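Local coordinates for protein alkaline phosphatase D (Bacillus subtilis, PDB 2YEQ) that hydrolyses phosphate esters as a phosphodiesterase and alkaline phosphatase with iron and calcium in its active site, at residues K105-F119 with R263-V275. Sequence-based numbering, arbitrary orientation.
Sequences KTLPAPGANVPQMTF and RHFTYGNLASFNV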
loop_
_atom_site.group_PDB
_atom_site.type_symbol
_atom_site.label_atom_id
_atom_site.label_comp_id
_atom_site.label_asym_id
_atom_site.label_seq_id
_atom_site.Cartn_x
_atom_site.Cartn_y
_atom_site.Cartn_z
ATOM N N LYS A 105 18.675 -3.090 1.787
ATOM C CA LYS A 105 19.199 -2.959 3.145
ATOM C C LYS A 105 18.540 -3.924 4.114
ATOM O O LYS A 105 17.305 -3.999 4.188
ATOM C CB LYS A 105 19.016 -1.529 3.629
ATOM C CG LYS A 105 19.733 -1.237 4.948
ATOM C CD LYS A 105 19.425 0.184 5.396
ATOM C CE LYS A 105 20.031 0.522 6.738
ATOM N NZ LYS A 105 18.986 0.534 7.806
ATOM N N THR A 106 19.356 -4.688 4.826
ATOM C CA THR A 106 18.852 -5.640 5.799
ATOM C C THR A 106 18.352 -4.899 7.054
ATOM O O THR A 106 18.726 -3.758 7.317
ATOM C CB THR A 106 19.927 -6.664 6.244
ATOM O OG1 THR A 106 21.119 -5.964 6.640
ATOM C CG2 THR A 106 20.232 -7.684 5.158
ATOM N N LEU A 107 17.514 -5.570 7.828
ATOM C CA LEU A 107 17.044 -5.019 9.100
ATOM C C LEU A 107 18.160 -5.075 10.156
ATOM O O LEU A 107 19.066 -5.899 10.068
ATOM C CB LEU A 107 15.874 -5.841 9.624
ATOM C CG LEU A 107 14.609 -5.908 8.760
ATOM C CD1 LEU A 107 13.537 -6.683 9.537
ATOM C CD2 LEU A 107 14.144 -4.525 8.383
ATOM N N PRO A 108 18.060 -4.238 11.181
ATOM C CA PRO A 108 18.889 -4.408 12.385
ATOM C C PRO A 108 18.675 -5.770 13.020
ATOM O O PRO A 108 17.622 -6.393 12.834
ATOM C CB PRO A 108 18.371 -3.324 13.345
ATOM C CG PRO A 108 17.730 -2.315 12.500
ATOM C CD PRO A 108 17.207 -3.048 11.265
ATOM N N ALA A 109 19.673 -6.230 13.764
ATOM C CA ALA A 109 19.555 -7.461 14.542
ATOM C C ALA A 109 18.366 -7.323 15.491
ATOM O O ALA A 109 18.079 -6.224 15.959
ATOM C CB ALA A 109 20.852 -7.736 15.317
ATOM N N PRO A 110 17.631 -8.409 15.720
ATOM C CA PRO A 110 16.495 -8.343 16.635
ATOM C C PRO A 110 16.920 -7.746 17.980
ATOM O O PRO A 110 17.979 -8.103 18.509
ATOM C CB PRO A 110 16.071 -9.813 16.808
ATOM C CG PRO A 110 16.914 -10.621 15.882
ATOM C CD PRO A 110 18.078 -9.793 15.475
ATOM N N GLY A 111 16.133 -6.814 18.504
ATOM C CA GLY A 111 16.470 -6.157 19.764
ATOM C C GLY A 111 17.599 -5.133 19.712
ATOM O O GLY A 111 17.872 -4.484 20.720
ATOM N N ALA A 112 18.247 -4.953 18.559
ATOM C CA ALA A 112 19.272 -3.911 18.430
ATOM C C ALA A 112 18.687 -2.573 18.825
ATOM O O ALA A 112 17.549 -2.252 18.498
ATOM C CB ALA A 112 19.834 -3.830 17.002
ATOM N N ASN A 113 19.495 -1.782 19.515
ATOM C CA ASN A 113 19.074 -0.500 20.025
ATOM C C ASN A 113 19.271 0.612 18.992
ATOM O O ASN A 113 20.148 1.465 19.128
ATOM C CB ASN A 113 19.866 -0.205 21.304
ATOM C CG ASN A 113 19.172 0.780 22.200
ATOM O OD1 ASN A 113 17.969 0.691 22.428
ATOM N ND2 ASN A 113 19.929 1.732 22.721
ATOM N N VAL A 114 18.433 0.632 17.968
ATOM C CA VAL A 114 18.605 1.587 16.884
ATOM C C VAL A 114 17.986 2.924 17.229
ATOM O O VAL A 114 16.876 2.976 17.750
ATOM C CB VAL A 114 18.038 1.028 15.547
ATOM C CG1 VAL A 114 18.806 -0.227 15.157
ATOM C CG2 VAL A 114 16.605 0.687 15.679
ATOM N N PRO A 115 18.695 4.017 16.930
ATOM C CA PRO A 115 18.234 5.362 17.287
ATOM C C PRO A 115 17.212 5.990 16.352
ATOM O O PRO A 115 16.516 6.922 16.758
ATOM C CB PRO A 115 19.521 6.204 17.200
ATOM C CG PRO A 115 20.341 5.518 16.206
ATOM C CD PRO A 115 20.085 4.045 16.446
ATOM N N GLN A 116 17.135 5.528 15.102
ATOM C CA GLN A 116 16.269 6.177 14.120
ATOM C C GLN A 116 15.925 5.237 12.953
ATOM O O GLN A 116 16.672 4.302 12.645
ATOM C CB GLN A 116 16.927 7.445 13.593
ATOM C CG GLN A 116 16.032 8.339 12.759
ATOM C CD GLN A 116 16.700 9.662 12.386
ATOM O OE1 GLN A 116 16.756 10.582 13.186
ATOM N NE2 GLN A 116 17.167 9.765 11.150
ATOM N N MET A 117 14.766 5.488 12.355
ATOM C CA MET A 117 14.303 4.770 11.174
ATOM C C MET A 117 13.576 5.783 10.320
ATOM O O MET A 117 12.823 6.618 10.845
ATOM C CB MET A 117 13.324 3.662 11.588
ATOM C CG MET A 117 12.730 2.902 10.423
ATOM S SD MET A 117 11.506 1.713 10.943
ATOM C CE MET A 117 11.358 0.744 9.416
ATOM N N THR A 118 13.788 5.726 9.010
ATOM C CA THR A 118 13.038 6.564 8.087
ATOM C C THR A 118 12.450 5.674 6.984
ATOM O O THR A 118 13.153 4.832 6.429
ATOM C CB THR A 118 13.930 7.661 7.443
ATOM O OG1 THR A 118 14.581 8.407 8.482
ATOM C CG2 THR A 118 13.108 8.615 6.588
ATOM N N PHE A 119 11.175 5.867 6.680
ATOM C CA PHE A 119 10.517 5.059 5.641
ATOM C C PHE A 119 9.466 5.921 4.994
ATOM O O PHE A 119 9.187 7.019 5.481
ATOM C CB PHE A 119 9.984 3.735 6.205
ATOM C CG PHE A 119 8.835 3.867 7.185
ATOM C CD1 PHE A 119 7.537 3.958 6.732
ATOM C CD2 PHE A 119 9.056 3.855 8.556
ATOM C CE1 PHE A 119 6.456 4.058 7.627
ATOM C CE2 PHE A 119 7.985 3.942 9.455
ATOM C CZ PHE A 119 6.675 4.042 8.967
ATOM N N ARG A 263 1.828 -10.357 7.844
ATOM C CA ARG A 263 3.105 -10.748 8.384
ATOM C C ARG A 263 3.663 -9.674 9.323
ATOM O O ARG A 263 3.166 -8.551 9.375
ATOM C CB ARG A 263 4.113 -11.039 7.268
ATOM C CG ARG A 263 4.310 -9.902 6.279
ATOM C CD ARG A 263 4.777 -10.450 4.920
ATOM N NE ARG A 263 5.247 -9.440 3.951
ATOM C CZ ARG A 263 4.495 -8.589 3.271
ATOM N NH1 ARG A 263 3.165 -8.547 3.388
ATOM N NH2 ARG A 263 5.077 -7.782 2.415
ATOM N N HIS A 264 4.667 -10.068 10.086
ATOM C CA HIS A 264 5.205 -9.215 11.131
ATOM C C HIS A 264 6.734 -9.179 11.115
ATOM O O HIS A 264 7.393 -10.156 10.808
ATOM C CB HIS A 264 4.690 -9.695 12.492
ATOM C CG HIS A 264 5.432 -9.118 13.657
ATOM N ND1 HIS A 264 6.578 -9.693 14.167
ATOM C CD2 HIS A 264 5.202 -8.006 14.400
ATOM C CE1 HIS A 264 7.021 -8.959 15.175
ATOM N NE2 HIS A 264 6.207 -7.927 15.333
ATOM N N PHE A 265 7.293 -8.024 11.464
ATOM C CA PHE A 265 8.726 -7.919 11.700
ATOM C C PHE A 265 9.026 -6.729 12.630
ATOM O O PHE A 265 8.209 -5.828 12.778
ATOM C CB PHE A 265 9.488 -7.771 10.376
ATOM C CG PHE A 265 9.225 -6.479 9.668
ATOM C CD1 PHE A 265 8.091 -6.324 8.877
ATOM C CD2 PHE A 265 10.106 -5.413 9.779
ATOM C CE1 PHE A 265 7.839 -5.131 8.226
ATOM C CE2 PHE A 265 9.861 -4.225 9.128
ATOM C CZ PHE A 265 8.718 -4.076 8.354
ATOM N N THR A 266 10.202 -6.743 13.249
ATOM C CA THR A 266 10.607 -5.660 14.142
ATOM C C THR A 266 11.836 -4.979 13.563
ATOM O O THR A 266 12.673 -5.621 12.941
ATOM C CB THR A 266 10.951 -6.168 15.554
ATOM O OG1 THR A 266 12.061 -7.067 15.460
ATOM C CG2 THR A 266 9.767 -6.905 16.174
ATOM N N TYR A 267 11.908 -3.673 13.730
ATOM C CA TYR A 267 13.053 -2.902 13.315
ATOM C C TYR A 267 13.895 -2.634 14.569
ATOM O O TYR A 267 13.710 -1.633 15.252
ATOM C CB TYR A 267 12.602 -1.620 12.659
ATOM C CG TYR A 267 13.689 -0.972 11.850
ATOM C CD1 TYR A 267 13.871 -1.308 10.518
ATOM C CD2 TYR A 267 14.554 -0.019 12.422
ATOM C CE1 TYR A 267 14.890 -0.716 9.755
ATOM C CE2 TYR A 267 15.574 0.581 11.667
ATOM C CZ TYR A 267 15.738 0.217 10.334
ATOM O OH TYR A 267 16.728 0.791 9.582
ATOM N N GLY A 268 14.787 -3.569 14.883
ATOM C CA GLY A 268 15.499 -3.550 16.156
ATOM C C GLY A 268 14.503 -3.577 17.309
ATOM O O GLY A 268 13.531 -4.336 17.278
ATOM N N ASN A 269 14.727 -2.734 18.314
ATOM C CA ASN A 269 13.756 -2.547 19.387
ATOM C C ASN A 269 12.999 -1.261 19.218
ATOM O O ASN A 269 12.287 -0.837 20.114
ATOM C CB ASN A 269 14.448 -2.554 20.752
ATOM C CG ASN A 269 15.314 -1.306 20.993
ATOM O OD1 ASN A 269 15.434 -0.406 20.136
ATOM N ND2 ASN A 269 15.936 -1.259 22.162
ATOM N N LEU A 270 13.164 -0.614 18.081
ATOM C CA LEU A 270 12.506 0.652 17.858
ATOM C C LEU A 270 11.014 0.497 17.482
ATOM O O LEU A 270 10.160 1.263 17.957
ATOM C CB LEU A 270 13.247 1.430 16.765
ATOM C CG LEU A 270 12.774 2.834 16.393
ATOM C CD1 LEU A 270 12.801 3.782 17.583
ATOM C CD2 LEU A 270 13.631 3.405 15.217
ATOM N N ALA A 271 10.707 -0.426 16.575
ATOM C CA ALA A 271 9.327 -0.504 16.047
ATOM C C ALA A 271 8.982 -1.931 15.648
ATOM O O ALA A 271 9.797 -2.615 15.013
ATOM C CB ALA A 271 9.137 0.441 14.871
ATOM N N SER A 272 7.790 -2.363 16.056
ATOM C CA SER A 272 7.217 -3.659 15.698
ATOM C C SER A 272 6.118 -3.392 14.659
ATOM O O SER A 272 5.196 -2.619 14.917
ATOM C CB SER A 272 6.650 -4.330 16.950
ATOM O OG SER A 272 5.872 -5.477 16.646
ATOM N N PHE A 273 6.252 -3.994 13.474
ATOM C CA PHE A 273 5.367 -3.704 12.338
ATOM C C PHE A 273 4.465 -4.908 12.083
ATOM O O PHE A 273 4.962 -6.002 11.866
ATOM C CB PHE A 273 6.186 -3.438 11.087
ATOM C CG PHE A 273 6.877 -2.107 11.090
ATOM C CD1 PHE A 273 6.218 -0.981 10.675
ATOM C CD2 PHE A 273 8.194 -1.992 11.522
ATOM C CE1 PHE A 273 6.840 0.258 10.673
ATOM C CE2 PHE A 273 8.835 -0.752 11.522
ATOM C CZ PHE A 273 8.147 0.374 11.103
ATOM N N ASN A 274 3.168 -4.677 12.148
ATOM C CA ASN A 274 2.154 -5.677 11.825
ATOM C C ASN A 274 1.544 -5.268 10.511
ATOM O O ASN A 274 0.791 -4.301 10.453
ATOM C CB ASN A 274 1.087 -5.704 12.921
ATOM C CG ASN A 274 1.679 -6.000 14.294
ATOM O OD1 ASN A 274 2.005 -7.144 14.612
ATOM N ND2 ASN A 274 1.923 -4.942 15.070
ATOM N N VAL A 275 1.898 -5.996 9.456
ATOM C CA VAL A 275 1.380 -5.745 8.122
ATOM C C VAL A 275 0.090 -6.591 7.953
ATOM O O VAL A 275 0.151 -7.812 7.952
ATOM C CB VAL A 275 2.439 -6.129 7.043
ATOM C CG1 VAL A 275 1.923 -5.840 5.676
ATOM C CG2 VAL A 275 3.774 -5.343 7.295
HETATM O O HOH W 1 15.602 2.052 19.748
HETATM O O HOH W 2 18.124 2.616 10.715
#
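The phenol ring of Tyr267 lies between Pro108 and Met117. Pro108 CD sits over the centre of one face, 3.7 Å from the ring centroid, a CH-pi contact; Met117 covers the opposite face with CG and with SD, the sulfur 3.8 Å from the same centroid in a Met-aromatic contact. Met117 reaches across because CG is anti to the backbone N (chi1 177°) and the chain stays extended, which also brings SD to the edge of the Phe273 ring. That ring in turn points an edge at the face of Phe119, planes 83° apart. In the plane of the Tyr267 ring, a water joins OH to Gln116 O; Lys105 NZ also lies at this edge, but its partners are Asp144 and Asn85. A leucine in place of Tyr267 would probably leave Pro108 and Met117 without their flat packing surface and the water without its hydroxyl partner. Val114 CG2 packs on Leu270 CB at 3.6 Å. Asn269 N donates to Ala112 O (2.9 Å), and Asn269 ND2 meets a lone pair of Asn113 OD1 (2.8 Å), the amide planes nearly perpendicular. A CB on Gly268 would clash with Ala112 O. Residues 263-275 form a beta hairpin with a classic bulge, Leu270 and Ala271 facing Tyr267; the loop after strand 97-105 runs alongside its turn before entering strand 117-122, joining two mixed sheets, consistent with the beta-sandwich of calcineurin-like phosphatases.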